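Local coordinates for protein enolase from the environmental genome shotgun sequencing of the Sargasso Sea (PDB 2QGY) that is of unknown function but binds magnesium and probably belongs to the mandelate racemase/muconate lactonizing group of the enolase superfamily, whose members typically abstract a proton alpha to a carboxylate, at residues Gly11-Leu16 against Ile41-Gly46; Gln29-Lys34 against Trp143-Lys148; Trp50-Ser55 against Cys303-Ser308; Lys68-Glu73 against Asn87-Leu92. All coordinates share one frame; numbering follows the deposited sequence.

Contact 1. Residues Gly11-Leu16 against Ile41-Gly46; sequences GKLSRL and ITTEDG
Ser14 and Arg15 of one strand both face Thr42 of its antiparallel neighbour, a classic beta bulge. Backbone bonds carry most of the pairing. Thr42 O accepts two N-H groups, from Ser14 N at 2.8 Å and from Arg15 N at 3.1 Å, while Thr42 N returns a bond to Arg15 O at 2.9 Å. Beyond the bulge Glu44 N donates to Lys12 O, also at 2.9 Å. Ile41 CA adds a C-H...O contact to Arg15 O.

Apolar contacts gather on the side of Leu13, Leu16 and Ile41. Leu13 CD2 meets Ile41 CG2 at 3.8 Å and also touches Thr43 CG2; Leu16 CD1 reaches Ile41 CG1 at 3.9 Å. Phe71 of helix 60-74 packs on both leucines, and Ile108 and Ile115 of helix 99-120 pack on Ile41.

On the opposite face Arg15 CB lies against Thr42 CB. The Ser14 hydroxyl, its OG set between backbone N and carbonyl carbon (chi1 61°), stands near two carbonyl oxygens, Thr42 O and Thr43 O.

At the turn end Lys12 and Glu44 run side by side, Lys12 CB touching Glu44 OE1 at 3.8 Å, but Lys12 NZ stays 5.8 Å from Glu44 OE2. A type I turn from Thr43 to Gly46 leads from strand 37-43 toward strand 48-53, and water 1 links Lys12 O to Asp45 N. The chemistry implies a pairing of two inner strands held by main-chain bonds, with an apolar face under the helices and no direct charge pairing between Lys12 and Glu44.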
# COMPACT_ATOMS: atom_id res chain seq x y z
N GLY A 11 7.49 28.04 3.16
CA GLY A 11 7.21 28.54 4.51
C GLY A 11 6.24 27.66 5.27
O GLY A 11 6.04 26.50 4.90
N LYS A 12 5.66 28.19 6.35
CA LYS A 12 4.69 27.46 7.15
C LYS A 12 3.33 27.37 6.43
O LYS A 12 2.99 28.25 5.66
CB LYS A 12 4.50 28.11 8.52
CG LYS A 12 5.67 27.98 9.49
CD LYS A 12 5.20 28.10 10.94
CE LYS A 12 6.13 28.97 11.79
NZ LYS A 12 7.08 28.21 12.64
N LEU A 13 2.58 26.30 6.69
CA LEU A 13 1.26 26.15 6.11
C LEU A 13 0.25 26.58 7.12
O LEU A 13 0.43 26.34 8.32
CB LEU A 13 0.99 24.69 5.71
CG LEU A 13 2.00 24.01 4.79
CD1 LEU A 13 1.55 22.60 4.46
CD2 LEU A 13 2.21 24.81 3.47
N SER A 14 -0.82 27.23 6.68
CA SER A 14 -1.82 27.70 7.63
C SER A 14 -3.15 26.96 7.58
O SER A 14 -3.81 26.80 8.62
CB SER A 14 -2.01 29.22 7.59
OG SER A 14 -2.46 29.66 6.33
N ARG A 15 -3.55 26.49 6.40
CA ARG A 15 -4.89 25.96 6.25
C ARG A 15 -4.95 24.77 5.31
O ARG A 15 -4.20 24.73 4.34
CB ARG A 15 -5.83 27.06 5.78
CG ARG A 15 -7.28 26.84 6.13
CD ARG A 15 -8.10 28.13 5.88
NE ARG A 15 -7.75 29.19 6.83
CZ ARG A 15 -8.53 29.61 7.83
NH1 ARG A 15 -9.73 29.08 8.01
NH2 ARG A 15 -8.11 30.58 8.64
N LEU A 16 -5.82 23.82 5.64
CA LEU A 16 -6.14 22.70 4.76
C LEU A 16 -7.64 22.62 4.57
O LEU A 16 -8.39 22.68 5.54
CB LEU A 16 -5.61 21.37 5.33
CG LEU A 16 -5.97 20.04 4.61
CD1 LEU A 16 -5.31 19.94 3.25
CD2 LEU A 16 -5.56 18.85 5.49
N ILE A 41 -4.46 23.74 0.02
CA ILE A 41 -3.56 24.11 1.12
C ILE A 41 -3.30 25.60 0.94
O ILE A 41 -3.07 26.06 -0.18
CB ILE A 41 -2.23 23.32 1.02
CG1 ILE A 41 -2.46 21.85 1.44
CG2 ILE A 41 -1.14 23.98 1.87
CD1 ILE A 41 -1.21 20.97 1.43
N THR A 42 -3.36 26.36 2.04
CA THR A 42 -3.01 27.79 2.05
C THR A 42 -1.77 27.97 2.92
O THR A 42 -1.72 27.47 4.06
CB THR A 42 -4.15 28.67 2.62
OG1 THR A 42 -5.39 28.31 1.98
CG2 THR A 42 -3.87 30.19 2.36
N THR A 43 -0.76 28.65 2.39
CA THR A 43 0.43 28.90 3.20
C THR A 43 0.18 30.10 4.11
O THR A 43 -0.79 30.84 3.93
CB THR A 43 1.67 29.21 2.34
OG1 THR A 43 1.52 30.51 1.74
CG2 THR A 43 1.88 28.14 1.26
N GLU A 44 1.11 30.32 5.03
CA GLU A 44 1.09 31.47 5.94
C GLU A 44 1.13 32.80 5.17
O GLU A 44 0.56 33.81 5.62
CB GLU A 44 2.28 31.36 6.89
CG GLU A 44 2.13 32.14 8.16
CD GLU A 44 3.13 31.71 9.20
OE1 GLU A 44 4.36 31.88 8.97
OE2 GLU A 44 2.67 31.19 10.25
N ASP A 45 1.78 32.81 4.02
CA ASP A 45 1.84 34.00 3.18
C ASP A 45 0.64 34.17 2.24
O ASP A 45 0.57 35.12 1.46
CB ASP A 45 3.16 34.04 2.41
CG ASP A 45 4.37 34.15 3.34
OD1 ASP A 45 4.24 34.71 4.45
OD2 ASP A 45 5.46 33.66 2.96
N GLY A 46 -0.31 33.25 2.32
CA GLY A 46 -1.59 33.39 1.62
C GLY A 46 -1.63 32.78 0.23
O GLY A 46 -2.55 33.05 -0.54
O HOH W 1 4.21 30.80 4.01

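Contact 2. Residues Gln29-Lys34 against Trp143-Lys148; sequences QWSNTK and WSDLKK
Ser144 OG, the acceptor of an ST turn closed by Leu146 N, donates to Trp30 O at 2.7 Å and so joins the loop after barrel strand 135-141 to the loop following strand 13-21 of the N-terminal domain. The closely packed part lies around Trp30. Its indole has CG anti to the backbone N (chi1 168°), and one face is covered by two aliphatic carbons: Ser144 CB over the five-membered ring and Lys148 CE over the six-membered ring, the latter 3.7 Å from the ring centroid. Trp30 NE1 donates to Trp143 O at 3.0 Å, from well above the carbonyl plane and with a bent N-H...O angle of 133°. Tyr153 meets Trp30 edge-to-face and also holds Ser144 N through its hydroxyl.

The looser part is at Leu146, which rests its CD1 on Trp30 O and Gln29 O and its CD2 on the Asn32 amide. Asp145 faces solvent yet is firmly held by three donors, which should favour its charged carboxylate. Its OD1 takes Asn32 N at 2.9 Å on the syn side and the Ser31 hydroxyl at 2.7 Å on the anti side. The third donor is Asn32 ND2, which reaches Asp145 OD2 at 2.8 Å with the amide and carboxylate planes turned 83° apart.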
# COMPACT_ATOMS: atom_id res chain seq x y z
N GLN A 29 -24.96 10.61 -18.89
CA GLN A 29 -25.37 9.52 -18.01
C GLN A 29 -24.64 8.22 -18.39
O GLN A 29 -25.17 7.11 -18.26
CB GLN A 29 -26.91 9.35 -18.00
CG GLN A 29 -27.66 10.66 -17.64
CD GLN A 29 -27.82 11.59 -18.82
OE1 GLN A 29 -28.17 11.15 -19.92
NE2 GLN A 29 -27.53 12.86 -18.62
N TRP A 30 -23.40 8.37 -18.86
CA TRP A 30 -22.62 7.22 -19.36
C TRP A 30 -22.18 6.29 -18.21
O TRP A 30 -22.22 5.05 -18.35
CB TRP A 30 -21.41 7.73 -20.17
CG TRP A 30 -20.42 6.63 -20.46
CD1 TRP A 30 -19.18 6.49 -19.93
CD2 TRP A 30 -20.64 5.49 -21.30
NE1 TRP A 30 -18.59 5.34 -20.43
CE2 TRP A 30 -19.47 4.70 -21.25
CE3 TRP A 30 -21.72 5.05 -22.09
CZ2 TRP A 30 -19.33 3.49 -21.96
CZ3 TRP A 30 -21.58 3.84 -22.81
CH2 TRP A 30 -20.40 3.09 -22.74
N SER A 31 -21.80 6.90 -17.09
CA SER A 31 -21.31 6.18 -15.90
C SER A 31 -21.64 6.95 -14.61
O SER A 31 -22.17 8.05 -14.66
CB SER A 31 -19.78 6.05 -16.01
OG SER A 31 -19.28 5.07 -15.10
N ASN A 32 -21.36 6.36 -13.44
CA ASN A 32 -21.27 7.16 -12.21
C ASN A 32 -19.83 7.64 -12.16
O ASN A 32 -18.90 6.89 -12.53
CB ASN A 32 -21.59 6.34 -10.96
CG ASN A 32 -22.96 5.66 -11.03
OD1 ASN A 32 -23.98 6.31 -11.23
ND2 ASN A 32 -22.98 4.33 -10.85
N THR A 33 -19.63 8.89 -11.80
CA THR A 33 -18.29 9.36 -11.47
C THR A 33 -17.86 8.72 -10.17
O THR A 33 -18.69 8.45 -9.30
CB THR A 33 -18.26 10.88 -11.32
OG1 THR A 33 -19.12 11.24 -10.23
CG2 THR A 33 -18.75 11.52 -12.63
N LYS A 34 -16.56 8.43 -10.03
CA LYS A 34 -16.07 7.93 -8.75
C LYS A 34 -16.05 9.12 -7.80
O LYS A 34 -16.15 10.27 -8.25
CB LYS A 34 -14.65 7.33 -8.90
CG LYS A 34 -13.67 8.28 -9.54
CD LYS A 34 -12.23 7.73 -9.75
CE LYS A 34 -11.67 7.13 -8.48
NZ LYS A 34 -10.18 7.03 -8.47
N TRP A 143 -15.06 3.41 -20.47
CA TRP A 143 -15.36 2.51 -19.40
C TRP A 143 -16.57 3.01 -18.63
O TRP A 143 -16.71 4.21 -18.40
CB TRP A 143 -14.15 2.45 -18.44
CG TRP A 143 -14.35 1.47 -17.33
CD1 TRP A 143 -14.02 0.13 -17.34
CD2 TRP A 143 -14.93 1.73 -16.06
NE1 TRP A 143 -14.37 -0.45 -16.14
CE2 TRP A 143 -14.91 0.51 -15.33
CE3 TRP A 143 -15.43 2.89 -15.43
CZ2 TRP A 143 -15.41 0.42 -14.02
CZ3 TRP A 143 -15.93 2.78 -14.14
CH2 TRP A 143 -15.90 1.56 -13.45
N SER A 144 -17.44 2.08 -18.22
CA SER A 144 -18.56 2.44 -17.34
C SER A 144 -18.83 1.41 -16.23
O SER A 144 -18.64 0.20 -16.42
CB SER A 144 -19.84 2.67 -18.14
OG SER A 144 -20.92 2.98 -17.24
N ASP A 145 -19.29 1.90 -15.08
CA ASP A 145 -19.70 1.01 -13.98
C ASP A 145 -21.18 0.64 -14.05
O ASP A 145 -21.65 -0.15 -13.22
CB ASP A 145 -19.37 1.61 -12.61
CG ASP A 145 -20.23 2.81 -12.25
OD1 ASP A 145 -20.57 3.60 -13.17
OD2 ASP A 145 -20.55 2.97 -11.04
N LEU A 146 -21.90 1.20 -15.02
CA LEU A 146 -23.31 0.91 -15.24
C LEU A 146 -23.53 -0.28 -16.16
O LEU A 146 -22.68 -0.61 -16.98
CB LEU A 146 -24.03 2.15 -15.81
CG LEU A 146 -24.03 3.41 -14.95
CD1 LEU A 146 -24.67 4.56 -15.72
CD2 LEU A 146 -24.74 3.17 -13.64
N LYS A 147 -24.68 -0.92 -16.03
CA LYS A 147 -24.97 -2.10 -16.84
C LYS A 147 -25.29 -1.71 -18.27
O LYS A 147 -26.21 -0.92 -18.52
CB LYS A 147 -26.09 -2.95 -16.22
CG LYS A 147 -25.65 -3.73 -14.99
CD LYS A 147 -26.83 -4.41 -14.28
CE LYS A 147 -26.34 -5.19 -13.04
NZ LYS A 147 -27.34 -6.21 -12.57
N LYS A 148 -24.51 -2.24 -19.19
CA LYS A 148 -24.70 -2.01 -20.62
C LYS A 148 -24.39 -3.28 -21.41
O LYS A 148 -23.71 -4.19 -20.91
CB LYS A 148 -23.81 -0.87 -21.12
CG LYS A 148 -23.89 0.37 -20.28
CD LYS A 148 -22.93 1.40 -20.73
CE LYS A 148 -23.02 2.62 -19.83
NZ LYS A 148 -24.29 3.39 -19.94
O HOH W 2 -15.50 6.49 -20.44

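Contact 3. Residues Trp50-Ser55 against Cys303-Ser308; sequences WGEAFS and CWNSMS
Glu52 of strand 48-53 points toward the 303-308 loop and binds Ser306 with both carboxylate oxygens. The chain is extended, CG anti to the backbone N (chi1 -177°), and delivers OE1 to the Ser306 hydroxyl at 2.6 Å and OE2 to Ser306 N at 2.8 Å, each met on its syn side. OE1 also receives Ser310 N of helix 309-320, which satisfies the buried carboxylate further. Ser306 OG in turn accepts from Ser308 N at 2.9 Å, an ST turn, and from Ser308 OG.

Phe54 and Asn305 meet next to it, their ring and amide planes 85° apart. Asn305 OD1 sits at the edge of the phenyl ring, 3.4 Å from Phe54 CD1. In the two-domain enolase fold this is where the N-terminal sheet meets the loop after barrel strand 298-299, and the neighbouring Trp304 side chain lies about 8 Å from the magnesium ion. Asn305 ND2 is held by Asp275, while water 3 lies 2.7 Å from Asn305 OD1, probably donating to it, and accepts from Ser55 N. Phe54 CE1 extends the contact to Trp304, lying 3.4 Å from Trp304 O and 4.1 Å from Trp304 CE3.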
# COMPACT_ATOMS: atom_id res chain seq x y z
N TRP A 50 -3.48 23.63 -4.99
CA TRP A 50 -4.47 22.58 -5.18
C TRP A 50 -3.81 21.24 -5.47
O TRP A 50 -2.84 21.17 -6.25
CB TRP A 50 -5.37 22.93 -6.35
CG TRP A 50 -6.28 24.07 -6.06
CD1 TRP A 50 -6.03 25.40 -6.27
CD2 TRP A 50 -7.60 23.98 -5.55
NE1 TRP A 50 -7.12 26.15 -5.89
CE2 TRP A 50 -8.11 25.30 -5.44
CE3 TRP A 50 -8.42 22.90 -5.14
CZ2 TRP A 50 -9.41 25.58 -4.96
CZ3 TRP A 50 -9.71 23.17 -4.66
CH2 TRP A 50 -10.18 24.51 -4.56
N GLY A 51 -4.36 20.19 -4.86
CA GLY A 51 -3.89 18.80 -5.02
C GLY A 51 -5.10 17.90 -5.19
O GLY A 51 -6.25 18.29 -4.93
N GLU A 52 -4.83 16.68 -5.62
CA GLU A 52 -5.87 15.68 -5.78
C GLU A 52 -5.22 14.33 -5.50
O GLU A 52 -4.09 14.12 -5.92
CB GLU A 52 -6.44 15.71 -7.20
CG GLU A 52 -7.60 14.70 -7.38
CD GLU A 52 -8.51 14.91 -8.58
OE1 GLU A 52 -8.36 15.91 -9.36
OE2 GLU A 52 -9.40 14.05 -8.76
N ALA A 53 -5.89 13.49 -4.71
CA ALA A 53 -5.41 12.14 -4.38
C ALA A 53 -6.16 11.14 -5.23
O ALA A 53 -7.36 11.32 -5.49
CB ALA A 53 -5.69 11.81 -2.90
N PHE A 54 -5.46 10.08 -5.63
CA PHE A 54 -6.14 9.00 -6.32
C PHE A 54 -7.07 8.29 -5.33
O PHE A 54 -6.61 7.71 -4.36
CB PHE A 54 -5.15 8.05 -6.98
CG PHE A 54 -5.82 6.85 -7.55
CD1 PHE A 54 -6.53 6.96 -8.72
CD2 PHE A 54 -5.81 5.66 -6.86
CE1 PHE A 54 -7.19 5.86 -9.26
CE2 PHE A 54 -6.49 4.52 -7.38
CZ PHE A 54 -7.18 4.65 -8.57
N SER A 55 -8.37 8.34 -5.56
CA SER A 55 -9.32 7.82 -4.56
C SER A 55 -9.66 6.37 -4.79
O SER A 55 -9.66 5.90 -5.93
CB SER A 55 -10.60 8.66 -4.52
OG SER A 55 -11.31 8.47 -5.71
N CYS A 303 -4.96 8.18 -15.20
CA CYS A 303 -5.65 9.34 -14.62
C CYS A 303 -7.14 9.04 -14.42
O CYS A 303 -8.01 9.66 -15.05
CB CYS A 303 -5.43 10.62 -15.46
SG CYS A 303 -5.99 12.11 -14.51
N TRP A 304 -7.44 8.07 -13.57
CA TRP A 304 -8.83 7.83 -13.22
C TRP A 304 -9.11 8.69 -11.98
O TRP A 304 -9.10 8.23 -10.84
CB TRP A 304 -9.12 6.33 -13.02
CG TRP A 304 -10.58 6.04 -12.82
CD1 TRP A 304 -11.64 6.62 -13.45
CD2 TRP A 304 -11.13 5.13 -11.87
NE1 TRP A 304 -12.83 6.11 -12.97
CE2 TRP A 304 -12.54 5.18 -12.01
CE3 TRP A 304 -10.57 4.26 -10.92
CZ2 TRP A 304 -13.40 4.39 -11.24
CZ3 TRP A 304 -11.43 3.46 -10.15
CH2 TRP A 304 -12.83 3.55 -10.31
N ASN A 305 -9.34 9.96 -12.26
CA ASN A 305 -9.40 11.03 -11.24
C ASN A 305 -10.32 12.09 -11.85
O ASN A 305 -10.86 11.89 -12.96
CB ASN A 305 -8.03 11.68 -11.06
CG ASN A 305 -6.99 10.73 -10.45
OD1 ASN A 305 -7.16 10.23 -9.34
ND2 ASN A 305 -5.89 10.56 -11.15
N SER A 306 -10.49 13.22 -11.17
CA SER A 306 -11.22 14.33 -11.83
C SER A 306 -10.43 14.84 -13.02
O SER A 306 -9.22 14.67 -13.09
CB SER A 306 -11.48 15.47 -10.89
OG SER A 306 -10.42 16.42 -10.93
N MET A 307 -11.12 15.51 -13.94
CA MET A 307 -10.42 16.12 -15.07
C MET A 307 -10.03 17.56 -14.74
O MET A 307 -9.79 18.37 -15.66
CB MET A 307 -11.23 16.01 -16.39
CG MET A 307 -11.40 14.56 -16.99
SD MET A 307 -9.83 13.85 -17.55
CE MET A 307 -9.44 12.78 -16.16
N SER A 308 -9.94 17.88 -13.44
CA SER A 308 -9.51 19.18 -12.98
C SER A 308 -8.05 19.12 -12.50
O SER A 308 -7.13 19.18 -13.33
CB SER A 308 -10.48 19.74 -11.92
OG SER A 308 -10.52 18.99 -10.69
O HOH W 3 -9.39 9.72 -7.95

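Contact 4. Residues Lys68-Glu73 against Asn87-Leu92; sequences KELFRE and NKISLL
Leu70 and Glu73, one helical turn apart, face Ile89, Lys88 and Leu92 of the neighbouring helix. Leu70 supplies the apolar part: its CD2 branch lies 3.9 Å from Leu92 CD1 and 4.0 Å from Ile89 CD1, so one methyl touches both residues. The Leu70 and Ile89 side chains cross at about a right angle. Beside them, Lys88 NZ forms a salt bridge to Glu73 OE2 at 3.1 Å, using the anti lone pair of that oxygen. The lysine does more than present its charge, since Lys88 CE also packs on Glu73 CG at 3.7 Å.

Both partners of the salt bridge are bent at chi2. Lys88 turns its CD aside (75°) and Glu73 its CD (66°), and the two side chains cross at about a right angle. Both residues are partly exposed.

Further out, Leu70 is backed by Phe101, Thr105 and Ile108 of helix 99-120, and Ile89 also rests on Thr105, so helix 99-120 packs against both segments. From the second subunit, Phe58 packs on Leu70, Glu73 and Leu92, bringing the contact to the dimer interface. On another side of helix 60-74, Arg72 forms a salt bridge with Glu379 of strand 373-379, the strand that borders the N-terminal sheet.

The short segment axes stay 12.0 Å apart at 114°, so side chains, not backbones, make the contact. Such helices, following a three-stranded antiparallel meander, belong to the alpha+beta N-terminal domain of the enolase superfamily.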
# COMPACT_ATOMS: atom_id res chain seq x y z
N LYS A 68 -4.82 14.85 6.32
CA LYS A 68 -4.98 15.77 7.44
C LYS A 68 -3.86 15.58 8.48
O LYS A 68 -3.30 16.57 8.98
CB LYS A 68 -6.35 15.59 8.12
CG LYS A 68 -6.54 16.55 9.32
CD LYS A 68 -7.98 16.61 9.83
CE LYS A 68 -8.18 15.82 11.12
NZ LYS A 68 -9.54 16.02 11.79
N GLU A 69 -3.53 14.33 8.79
CA GLU A 69 -2.48 14.10 9.79
C GLU A 69 -1.09 14.50 9.32
O GLU A 69 -0.26 15.05 10.11
CB GLU A 69 -2.46 12.65 10.27
CG GLU A 69 -3.65 12.25 11.15
CD GLU A 69 -3.83 13.13 12.40
OE1 GLU A 69 -2.81 13.46 13.05
OE2 GLU A 69 -4.98 13.48 12.73
N LEU A 70 -0.83 14.25 8.04
CA LEU A 70 0.42 14.68 7.44
C LEU A 70 0.50 16.20 7.43
O LEU A 70 1.53 16.79 7.74
CB LEU A 70 0.57 14.10 6.04
CG LEU A 70 0.78 12.58 6.02
CD1 LEU A 70 0.80 12.05 4.58
CD2 LEU A 70 2.04 12.15 6.74
N PHE A 71 -0.62 16.85 7.11
CA PHE A 71 -0.65 18.28 7.07
C PHE A 71 -0.27 18.88 8.42
O PHE A 71 0.55 19.79 8.47
CB PHE A 71 -2.02 18.77 6.63
CG PHE A 71 -2.22 20.24 6.81
CD1 PHE A 71 -1.73 21.14 5.87
CD2 PHE A 71 -2.90 20.73 7.92
CE1 PHE A 71 -1.91 22.49 6.02
CE2 PHE A 71 -3.07 22.10 8.08
CZ PHE A 71 -2.57 22.96 7.13
N ARG A 72 -0.86 18.36 9.49
CA ARG A 72 -0.60 18.85 10.84
C ARG A 72 0.88 18.73 11.16
O ARG A 72 1.50 19.66 11.71
CB ARG A 72 -1.41 18.07 11.87
CG ARG A 72 -2.89 18.43 11.91
CD ARG A 72 -3.56 17.72 13.09
NE ARG A 72 -5.02 17.85 13.04
CZ ARG A 72 -5.88 17.01 13.62
NH1 ARG A 72 -5.44 15.94 14.29
NH2 ARG A 72 -7.18 17.23 13.52
N GLU A 73 1.46 17.59 10.80
CA GLU A 73 2.87 17.35 11.08
C GLU A 73 3.79 18.31 10.32
O GLU A 73 4.78 18.79 10.85
CB GLU A 73 3.23 15.89 10.78
CG GLU A 73 4.68 15.52 11.05
CD GLU A 73 5.08 15.59 12.54
OE1 GLU A 73 4.20 15.70 13.43
OE2 GLU A 73 6.30 15.51 12.82
N ASN A 87 11.57 14.63 1.70
CA ASN A 87 12.47 14.05 2.69
C ASN A 87 11.81 13.69 4.01
O ASN A 87 12.11 12.64 4.61
CB ASN A 87 13.70 14.98 2.92
CG ASN A 87 14.59 15.04 1.70
OD1 ASN A 87 14.57 14.14 0.85
ND2 ASN A 87 15.41 16.09 1.62
N LYS A 88 10.89 14.54 4.46
CA LYS A 88 10.16 14.28 5.69
C LYS A 88 9.25 13.06 5.53
O LYS A 88 9.17 12.22 6.43
CB LYS A 88 9.32 15.49 6.06
CG LYS A 88 8.36 15.29 7.23
CD LYS A 88 9.09 15.29 8.57
CE LYS A 88 8.09 15.31 9.72
NZ LYS A 88 8.74 15.72 11.00
N ILE A 89 8.54 12.99 4.41
CA ILE A 89 7.73 11.81 4.09
C ILE A 89 8.58 10.53 4.13
O ILE A 89 8.18 9.54 4.74
CB ILE A 89 6.98 11.94 2.71
CG1 ILE A 89 5.87 12.98 2.80
CG2 ILE A 89 6.38 10.57 2.24
CD1 ILE A 89 4.86 12.75 3.96
N SER A 90 9.73 10.56 3.46
CA SER A 90 10.62 9.42 3.44
C SER A 90 10.98 9.00 4.87
O SER A 90 10.93 7.81 5.18
CB SER A 90 11.89 9.72 2.65
OG SER A 90 11.58 10.09 1.31
N LEU A 91 11.30 9.97 5.73
CA LEU A 91 11.68 9.69 7.12
C LEU A 91 10.53 9.06 7.93
O LEU A 91 10.70 8.00 8.54
CB LEU A 91 12.20 10.96 7.82
CG LEU A 91 12.32 10.90 9.36
CD1 LEU A 91 13.50 10.03 9.81
CD2 LEU A 91 12.41 12.31 9.99
N LEU A 92 9.36 9.69 7.91
CA LEU A 92 8.25 9.22 8.72
C LEU A 92 7.62 7.91 8.22
O LEU A 92 7.15 7.10 9.04
CB LEU A 92 7.24 10.34 8.95
CG LEU A 92 6.34 10.86 7.85
CD1 LEU A 92 5.09 9.97 7.78
CD2 LEU A 92 5.92 12.27 8.25

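Contact 3 is the buried one, its centre about 7 Å from the chain centre, while contact 4 lies at the surface and contacts 1 and 2 are partly buried. Contacts 1 and 4 stay within the N-terminal domain and adjoin where helix 60-74 lies on the sheet. Contacts 2 and 3 instead join that domain to the barrel; they touch where Lys34 NZ reaches Ser55 O and Trp304 O. Strands 37-43 and 48-53 are sheet neighbours, linking contact 1 to contact 3. Chemistry follows place: main-chain pairing in contact 1, carboxylates met by neutral donors in contacts 2 and 3, and a partly exposed salt bridge beside methyl packing in contact 4.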